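Local coordinates for putative hydrolase (Agrobacterium vitis, PDB 3LLC), which is a putative alpha/beta hydrolase that probably acts as a serine esterase or thioesterase, cleaving acyl groups from acylated proteins and acyl glucuronides, at residues D21-A26 and I89-E94; D160-E165 and G170-V175. All coordinates share one frame; numbering follows the deposited sequence.

Contact 1. Residues D21-A26 and I89-E94; sequences DARSIA and ISRWLE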
ATOM      1  N   ASP A  21      21.442  -7.881  -3.268  1.00 27.03           N
ATOM      2  CA  ASP A  21      20.120  -7.299  -3.062  1.00 28.73           C
ATOM      3  C   ASP A  21      18.955  -8.138  -3.604  1.00 24.66           C
ATOM      4  O   ASP A  21      17.804  -7.749  -3.407  1.00 29.20           O
ATOM      5  CB  ASP A  21      20.053  -5.881  -3.671  1.00 29.76           C
ATOM      6  CG  ASP A  21      20.978  -4.889  -2.958  1.00 38.39           C
ATOM      7  OD1 ASP A  21      21.077  -4.926  -1.716  1.00 44.35           O
ATOM      8  OD2 ASP A  21      21.603  -4.063  -3.646  1.00 46.51           O
ATOM      9  N   ALA A  22      19.225  -9.239  -4.291  1.00 24.33           N
ATOM     10  CA  ALA A  22      18.148 -10.063  -4.868  1.00 24.35           C
ATOM     11  C   ALA A  22      17.288 -10.656  -3.747  1.00 25.95           C
ATOM     12  O   ALA A  22      17.799 -11.029  -2.693  1.00 29.52           O
ATOM     13  CB  ALA A  22      18.684 -11.142  -5.756  1.00 21.22           C
ATOM     14  N   ARG A  23      15.982 -10.689  -3.954  1.00 22.45           N
ATOM     15  CA  ARG A  23      15.079 -11.374  -3.039  1.00 21.56           C
ATOM     16  C   ARG A  23      13.901 -11.969  -3.805  1.00 21.52           C
ATOM     17  O   ARG A  23      13.460 -11.416  -4.820  1.00 21.52           O
ATOM     18  CB  ARG A  23      14.591 -10.421  -1.926  1.00 20.52           C
ATOM     19  CG  ARG A  23      13.776  -9.203  -2.369  1.00 23.62           C
ATOM     20  CD  ARG A  23      14.613  -7.989  -2.426  1.00 24.97           C
ATOM     21  NE  ARG A  23      13.901  -6.741  -2.692  1.00 24.24           N
ATOM     22  CZ  ARG A  23      14.393  -5.766  -3.448  1.00 22.29           C
ATOM     23  NH1 ARG A  23      15.580  -5.919  -4.051  1.00 23.82           N
ATOM     24  NH2 ARG A  23      13.714  -4.641  -3.616  1.00 20.90           N
ATOM     25  N   SER A  24      13.387 -13.084  -3.301  1.00 17.43           N
ATOM     26  CA  SER A  24      12.226 -13.746  -3.907  0.70 18.05           C
ATOM     27  C   SER A  24      10.925 -13.298  -3.219  1.00 20.19           C
ATOM     28  O   SER A  24      10.790 -13.387  -1.983  1.00 18.15           O
ATOM     29  CB  SER A  24      12.345 -15.277  -3.839  0.70 14.43           C
ATOM     30  OG  SER A  24      13.421 -15.819  -4.595  0.70 12.34           O
ATOM     31  N   ILE A  25       9.966 -12.824  -4.022  1.00 16.70           N
ATOM     32  CA  ILE A  25       8.675 -12.334  -3.558  1.00 16.64           C
ATOM     33  C   ILE A  25       7.573 -13.372  -3.847  1.00 18.46           C
ATOM     34  O   ILE A  25       7.407 -13.856  -4.992  1.00 17.95           O
ATOM     35  CB  ILE A  25       8.350 -10.945  -4.245  1.00 15.98           C
ATOM     36  CG1 ILE A  25       9.420  -9.923  -3.876  1.00 20.27           C
ATOM     37  CG2 ILE A  25       6.908 -10.475  -3.930  1.00 16.24           C
ATOM     38  CD1 ILE A  25       9.606  -9.665  -2.322  1.00 15.79           C
ATOM     39  N   ALA A  26       6.844 -13.755  -2.792  1.00 19.06           N
ATOM     40  CA  ALA A  26       5.748 -14.708  -2.898  1.00 17.16           C
ATOM     41  C   ALA A  26       4.454 -13.949  -3.301  1.00 17.44           C
ATOM     42  O   ALA A  26       4.141 -12.869  -2.760  1.00 18.65           O
ATOM     43  CB  ALA A  26       5.542 -15.464  -1.552  1.00 18.46           C
ATOM     44  N   ILE A  89      10.838   2.019   1.835  1.00 18.87           N
ATOM     45  CA  ILE A  89       9.837   2.382   0.855  1.00 17.82           C
ATOM     46  C   ILE A  89      10.366   2.121  -0.574  1.00 18.73           C
ATOM     47  O   ILE A  89       9.620   1.543  -1.396  1.00 20.60           O
ATOM     48  CB  ILE A  89       9.328   3.828   1.025  1.00 18.22           C
ATOM     49  CG1 ILE A  89       8.703   4.066   2.422  1.00 24.62           C
ATOM     50  CG2 ILE A  89       8.291   4.174  -0.024  1.00 20.96           C
ATOM     51  CD1 ILE A  89       7.498   3.246   2.697  1.00 21.31           C
ATOM     52  N   SER A  90      11.598   2.531  -0.880  1.00 20.13           N
ATOM     53  CA  SER A  90      12.146   2.282  -2.223  1.00 19.34           C
ATOM     54  C   SER A  90      12.153   0.787  -2.608  1.00 22.48           C
ATOM     55  O   SER A  90      11.788   0.422  -3.746  1.00 19.79           O
ATOM     56  CB  SER A  90      13.545   2.869  -2.400  1.00 22.11           C
ATOM     57  OG  SER A  90      13.533   4.293  -2.360  1.00 19.46           O
ATOM     58  N   ARG A  91      12.613  -0.084  -1.692  1.00 19.89           N
ATOM     59  CA  ARG A  91      12.680  -1.529  -1.975  1.00 20.84           C
ATOM     60  C   ARG A  91      11.298  -2.170  -2.116  1.00 20.76           C
ATOM     61  O   ARG A  91      11.083  -3.039  -2.987  1.00 19.45           O
ATOM     62  CB  ARG A  91      13.505  -2.288  -0.901  1.00 19.95           C
ATOM     63  CG  ARG A  91      14.995  -2.128  -1.112  1.00 24.54           C
ATOM     64  CD  ARG A  91      15.815  -2.579   0.061  1.00 27.29           C
ATOM     65  NE  ARG A  91      15.666  -3.981   0.471  1.00 27.23           N
ATOM     66  CZ  ARG A  91      16.321  -5.024  -0.050  1.00 31.95           C
ATOM     67  NH1 ARG A  91      17.147  -4.890  -1.088  1.00 33.34           N
ATOM     68  NH2 ARG A  91      16.132  -6.235   0.471  1.00 32.82           N
ATOM     69  N   TRP A  92      10.351  -1.744  -1.271  1.00 20.91           N
ATOM     70  CA  TRP A  92       8.999  -2.302  -1.288  1.00 21.07           C
ATOM     71  C   TRP A  92       8.214  -1.814  -2.518  1.00 20.84           C
ATOM     72  O   TRP A  92       7.456  -2.574  -3.116  1.00 20.46           O
ATOM     73  CB  TRP A  92       8.270  -1.983   0.032  1.00 20.72           C
ATOM     74  CG  TRP A  92       8.884  -2.752   1.221  1.00 22.86           C
ATOM     75  CD1 TRP A  92       9.422  -3.998   1.181  1.00 20.27           C
ATOM     76  CD2 TRP A  92       8.977  -2.327   2.609  1.00 19.82           C
ATOM     77  NE1 TRP A  92       9.858  -4.387   2.439  1.00 23.00           N
ATOM     78  CE2 TRP A  92       9.589  -3.390   3.329  1.00 21.33           C
ATOM     79  CE3 TRP A  92       8.615  -1.171   3.296  1.00 21.72           C
ATOM     80  CZ2 TRP A  92       9.830  -3.324   4.716  1.00 22.94           C
ATOM     81  CZ3 TRP A  92       8.877  -1.095   4.670  1.00 21.21           C
ATOM     82  CH2 TRP A  92       9.490  -2.160   5.354  1.00 20.02           C
ATOM     83  N   LEU A  93       8.480  -0.582  -2.944  1.00 21.42           N
ATOM     84  CA  LEU A  93       7.949  -0.079  -4.205  1.00 19.49           C
ATOM     85  C   LEU A  93       8.521  -0.864  -5.389  1.00 19.81           C
ATOM     86  O   LEU A  93       7.772  -1.219  -6.313  1.00 21.23           O
ATOM     87  CB  LEU A  93       8.276   1.418  -4.362  1.00 19.73           C
ATOM     88  CG  LEU A  93       8.005   2.046  -5.745  1.00 20.81           C
ATOM     89  CD1 LEU A  93       6.470   2.009  -6.089  1.00 20.89           C
ATOM     90  CD2 LEU A  93       8.527   3.538  -5.754  1.00 21.11           C
ATOM     91  N   GLU A  94       9.831  -1.104  -5.387  1.00 19.14           N
ATOM     92  CA  GLU A  94      10.478  -1.861  -6.437  1.00 20.21           C
ATOM     93  C   GLU A  94       9.826  -3.245  -6.600  1.00 21.02           C
ATOM     94  O   GLU A  94       9.647  -3.757  -7.720  1.00 18.60           O
ATOM     95  CB  GLU A  94      11.969  -2.022  -6.129  1.00 21.00           C
ATOM     96  CG  GLU A  94      12.752  -2.735  -7.216  1.00 21.96           C
ATOM     97  CD  GLU A  94      14.237  -2.953  -6.890  1.00 27.17           C
ATOM     98  OE1 GLU A  94      14.658  -2.841  -5.704  1.00 26.42           O
ATOM     99  OE2 GLU A  94      14.987  -3.268  -7.839  1.00 31.54           O
TER
HETATM  100  O   HOH W   1      18.054  -8.361  -0.048  1.00 41.80           O
HETATM  101  O   HOH W   2      17.203  -3.713  -5.299  1.00 28.76           O

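Contact 2. Residues D160-E165 and G170-V175; sequences DRERAE and GYFEEV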
ATOM      1  N   ASP A 160      14.761  12.916  22.288  1.00 33.10           N
ATOM      2  CA  ASP A 160      16.169  12.576  22.364  1.00 34.00           C
ATOM      3  C   ASP A 160      16.407  11.073  22.598  1.00 31.92           C
ATOM      4  O   ASP A 160      17.389  10.552  22.101  1.00 33.80           O
ATOM      5  CB  ASP A 160      16.881  13.445  23.404  1.00 37.44           C
ATOM      6  CG  ASP A 160      16.776  14.924  23.074  1.00 44.57           C
ATOM      7  OD1 ASP A 160      15.638  15.449  23.104  1.00 54.71           O
ATOM      8  OD2 ASP A 160      17.815  15.554  22.775  1.00 53.60           O
ATOM      9  N   ARG A 161      15.520  10.376  23.313  1.00 30.41           N
ATOM     10  CA  ARG A 161      15.601   8.899  23.408  1.00 32.87           C
ATOM     11  C   ARG A 161      15.711   8.308  21.967  1.00 30.83           C
ATOM     12  O   ARG A 161      16.708   7.682  21.594  1.00 28.78           O
ATOM     13  CB  ARG A 161      14.367   8.277  24.144  1.00 32.87           C
ATOM     14  CG  ARG A 161      14.326   6.692  24.129  1.00 40.61           C
ATOM     15  CD  ARG A 161      13.110   6.006  24.829  1.00 41.28           C
ATOM     16  NE  ARG A 161      11.864   5.954  24.042  1.00 49.16           N
ATOM     17  CZ  ARG A 161      11.620   5.150  22.993  1.00 48.48           C
ATOM     18  NH1 ARG A 161      12.536   4.299  22.534  1.00 50.29           N
ATOM     19  NH2 ARG A 161      10.443   5.211  22.377  1.00 44.21           N
ATOM     20  N   GLU A 162      14.689   8.562  21.163  1.00 29.85           N
ATOM     21  CA  GLU A 162      14.619   7.967  19.822  1.00 29.58           C
ATOM     22  C   GLU A 162      15.808   8.385  18.933  1.00 29.97           C
ATOM     23  O   GLU A 162      16.372   7.549  18.220  1.00 28.84           O
ATOM     24  CB  GLU A 162      13.304   8.313  19.145  1.00 29.17           C
ATOM     25  CG  GLU A 162      12.044   7.660  19.728  1.00 32.90           C
ATOM     26  CD  GLU A 162      11.349   8.515  20.798  1.00 41.09           C
ATOM     27  OE1 GLU A 162      12.040   9.297  21.491  1.00 29.26           O
ATOM     28  OE2 GLU A 162      10.104   8.392  20.923  1.00 46.12           O
ATOM     29  N   ARG A 163      16.203   9.659  18.993  1.00 30.45           N
ATOM     30  CA  ARG A 163      17.236  10.188  18.091  0.50 32.55           C
ATOM     31  C   ARG A 163      18.606   9.559  18.348  1.00 33.56           C
ATOM     32  O   ARG A 163      19.367   9.319  17.394  1.00 36.45           O
ATOM     33  CB  ARG A 163      17.319  11.731  18.151  0.50 32.66           C
ATOM     34  CG  ARG A 163      16.306  12.447  17.235  0.50 32.82           C
ATOM     35  CD  ARG A 163      16.464  13.989  17.249  0.50 36.14           C
ATOM     36  NE  ARG A 163      16.154  14.577  18.553  0.50 33.02           N
ATOM     37  CZ  ARG A 163      14.982  15.121  18.869  0.50 27.87           C
ATOM     38  NH1 ARG A 163      14.002  15.158  17.983  0.50 29.42           N
ATOM     39  NH2 ARG A 163      14.788  15.624  20.079  0.50 31.24           N
ATOM     40  N   ALA A 164      18.912   9.285  19.615  1.00 31.78           N
ATOM     41  CA  ALA A 164      20.174   8.649  19.969  1.00 34.56           C
ATOM     42  C   ALA A 164      20.157   7.161  19.633  1.00 34.91           C
ATOM     43  O   ALA A 164      21.179   6.629  19.193  1.00 36.09           O
ATOM     44  CB  ALA A 164      20.523   8.864  21.454  1.00 33.74           C
ATOM     45  N   GLU A 165      19.012   6.500  19.844  1.00 32.57           N
ATOM     46  CA  GLU A 165      18.843   5.091  19.454  1.00 30.95           C
ATOM     47  C   GLU A 165      19.119   4.943  17.958  1.00 30.12           C
ATOM     48  O   GLU A 165      19.868   4.052  17.553  1.00 28.18           O
ATOM     49  CB  GLU A 165      17.430   4.563  19.790  1.00 30.86           C
ATOM     50  CG  GLU A 165      17.236   4.157  21.246  1.00 34.68           C
ATOM     51  CD  GLU A 165      15.827   3.652  21.566  1.00 37.48           C
ATOM     52  OE1 GLU A 165      15.121   3.056  20.710  1.00 39.63           O
ATOM     53  OE2 GLU A 165      15.416   3.854  22.721  1.00 48.58           O
ATOM     54  N   GLY A 170      20.941   2.186  14.949  1.00 22.58           N
ATOM     55  CA  GLY A 170      20.369   2.098  13.604  1.00 20.71           C
ATOM     56  C   GLY A 170      18.869   1.889  13.526  1.00 19.72           C
ATOM     57  O   GLY A 170      18.331   1.669  12.440  1.00 20.52           O
ATOM     58  N   TYR A 171      18.186   1.963  14.671  1.00 18.54           N
ATOM     59  CA  TYR A 171      16.725   1.822  14.751  1.00 17.01           C
ATOM     60  C   TYR A 171      16.216   2.296  16.117  1.00 14.40           C
ATOM     61  O   TYR A 171      16.990   2.356  17.082  1.00 19.00           O
ATOM     62  CB  TYR A 171      16.254   0.361  14.509  1.00 18.74           C
ATOM     63  CG  TYR A 171      16.669  -0.605  15.626  1.00 20.64           C
ATOM     64  CD1 TYR A 171      17.921  -1.200  15.625  1.00 23.56           C
ATOM     65  CD2 TYR A 171      15.796  -0.904  16.672  1.00 23.44           C
ATOM     66  CE1 TYR A 171      18.327  -2.068  16.654  1.00 28.63           C
ATOM     67  CE2 TYR A 171      16.200  -1.767  17.727  1.00 26.26           C
ATOM     68  CZ  TYR A 171      17.454  -2.344  17.692  1.00 27.66           C
ATOM     69  OH  TYR A 171      17.850  -3.169  18.711  1.00 30.09           O
ATOM     70  N   PHE A 172      14.932   2.600  16.173  1.00 18.30           N
ATOM     71  CA  PHE A 172      14.251   2.844  17.440  1.00 23.20           C
ATOM     72  C   PHE A 172      12.963   2.011  17.497  1.00 23.83           C
ATOM     73  O   PHE A 172      12.443   1.585  16.469  1.00 21.52           O
ATOM     74  CB  PHE A 172      13.972   4.353  17.692  1.00 20.62           C
ATOM     75  CG  PHE A 172      12.819   4.897  16.942  1.00 21.78           C
ATOM     76  CD1 PHE A 172      12.999   5.416  15.680  1.00 20.62           C
ATOM     77  CD2 PHE A 172      11.545   4.929  17.498  1.00 21.22           C
ATOM     78  CE1 PHE A 172      11.938   5.923  14.974  1.00 19.74           C
ATOM     79  CE2 PHE A 172      10.492   5.429  16.795  1.00 27.56           C
ATOM     80  CZ  PHE A 172      10.676   5.921  15.506  1.00 25.46           C
ATOM     81  N   GLU A 173      12.484   1.790  18.720  1.00 26.44           N
ATOM     82  CA  GLU A 173      11.324   0.949  19.015  1.00 31.24           C
ATOM     83  C   GLU A 173      10.204   1.760  19.637  1.00 34.40           C
ATOM     84  O   GLU A 173      10.449   2.719  20.354  1.00 33.54           O
ATOM     85  CB  GLU A 173      11.712  -0.149  20.024  1.00 32.73           C
ATOM     86  CG  GLU A 173      12.689  -1.164  19.489  1.00 39.20           C
ATOM     87  CD  GLU A 173      12.937  -2.324  20.460  1.00 47.76           C
ATOM     88  OE1 GLU A 173      12.904  -2.098  21.689  1.00 50.12           O
ATOM     89  OE2 GLU A 173      13.176  -3.459  19.986  1.00 53.16           O
ATOM     90  N   GLU A 174       8.975   1.352  19.328  1.00 38.66           N
ATOM     91  CA  GLU A 174       7.784   1.897  19.968  0.50 40.38           C
ATOM     92  C   GLU A 174       6.836   0.740  20.271  1.00 42.43           C
ATOM     93  O   GLU A 174       6.721  -0.235  19.500  1.00 42.10           O
ATOM     94  CB  GLU A 174       7.073   2.927  19.086  0.50 40.73           C
ATOM     95  CG  GLU A 174       7.894   4.154  18.744  0.50 42.89           C
ATOM     96  CD  GLU A 174       8.059   5.128  19.902  0.50 42.09           C
ATOM     97  OE1 GLU A 174       7.325   5.029  20.908  0.50 42.36           O
ATOM     98  OE2 GLU A 174       8.931   6.008  19.796  0.50 44.70           O
ATOM     99  N   VAL A 175       6.182   0.827  21.429  1.00 44.65           N
ATOM    100  CA  VAL A 175       5.175  -0.169  21.848  1.00 47.03           C
ATOM    101  C   VAL A 175       4.031  -0.257  20.822  1.00 46.85           C
ATOM    102  O   VAL A 175       3.546   0.781  20.355  1.00 47.80           O
ATOM    103  CB  VAL A 175       4.554   0.201  23.219  1.00 47.57           C
ATOM    104  CG1 VAL A 175       5.627   0.209  24.311  1.00 46.18           C
ATOM    105  CG2 VAL A 175       3.825   1.566  23.129  1.00 51.18           C
TER
HETATM  106  O   HOH W   3      17.529   0.986  19.512  1.00 26.21           O

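Contact 1. Residues D21-A26 and I89-E94
D21 and R91 have the nearest CA atoms, 9.5 Å apart, where the start of strand 23-30 faces the opening turns of helix 89-103, so the backbones stay well separated. This is strand-to-helix packing in an alpha/beta hydrolase fold, made almost wholly by long side chains near the edge of the main sheet. The guanidinium groups of R23 and R91 stack with an offset, centres 4.0 Å apart and planes at 24°, a pairing of two cations probably tolerated because E94 and E95 both pair with R23. NH2 of R23 donates to R91 O at 3.1 Å, in the guanidinium plane, and to E94 OE1 at 2.9 Å in a nearly straight salt bridge that meets the carboxylate from above its plane. E94 gets there with an extended chain, CG anti to the backbone N (chi1 -177°). E95, next on the helix, takes NE of R23. D21 OD1 stands in a long salt bridge to R91 NH1 (4.0 Å), whereas R91 NH2 donates to water 1. R23 NH1 donates to D21 O at 3.0 Å and to water 2, which in turn donates to E94 OE1 at 2.7 Å.

Contact 2. Residues D160-E165 and G170-V175
A salt-bridge network on the protein surface joins helix 160-169 to strand 171-174, which follows it directly and pairs antiparallel with strand 183-186. Both lie in the insertion between strands 136-143 and 209-214 of the alpha/beta hydrolase sheet, where cap domains of this fold usually sit; the axes of helix 160-165 and strand 171-174 approach to 7.1 Å at 142°. G170, with positive phi, makes the turn and gives a weak N-H bond back to E165 O. R161 is the hub: its chain bends at chi3 (80°), bringing the guanidinium edge to the strand, where NH2 donates to E173 O at 3.2 Å, nearly in line with the carbonyl. NH1 meets E165 OE2 at 2.9 Å on the syn side but tilted 32° out of the carboxylate plane, and, in the conformer given here, NH2 pairs with E174 OE2 at 3.1 Å. The E162 carboxylate lies over a guanidinium face, adding charge attraction without an N-H bond. Beneath the charges, E162 CB and CG pack over one face of the F172 ring, CG reaching CD2 at 3.6 Å, while F172 also meets F185 of the partner strand. Water 3 donates to Y171 O at 2.8 Å.

Contacts 1 and 2 do not touch: their centres are about 25 Å apart and their nearest atoms about 12 Å apart, and both segments of contact 1 precede those of contact 2 in sequence. Contact 1 belongs to the main sheet and its covering helix, its centre about 14 Å from the centre of the chain, against about 25 Å for that of contact 2, in the insertion after strand 136-143. Both rely on an arginine gathering several acceptors. Helix 89-103 also packs on helix 115-128, which follows the probable nucleophile S114 of a likely S114-H247-D217 triad, whereas contact 2 has a bound tetraethylene glycol, probably from crystallisation, about 4 Å from the E174 side chain.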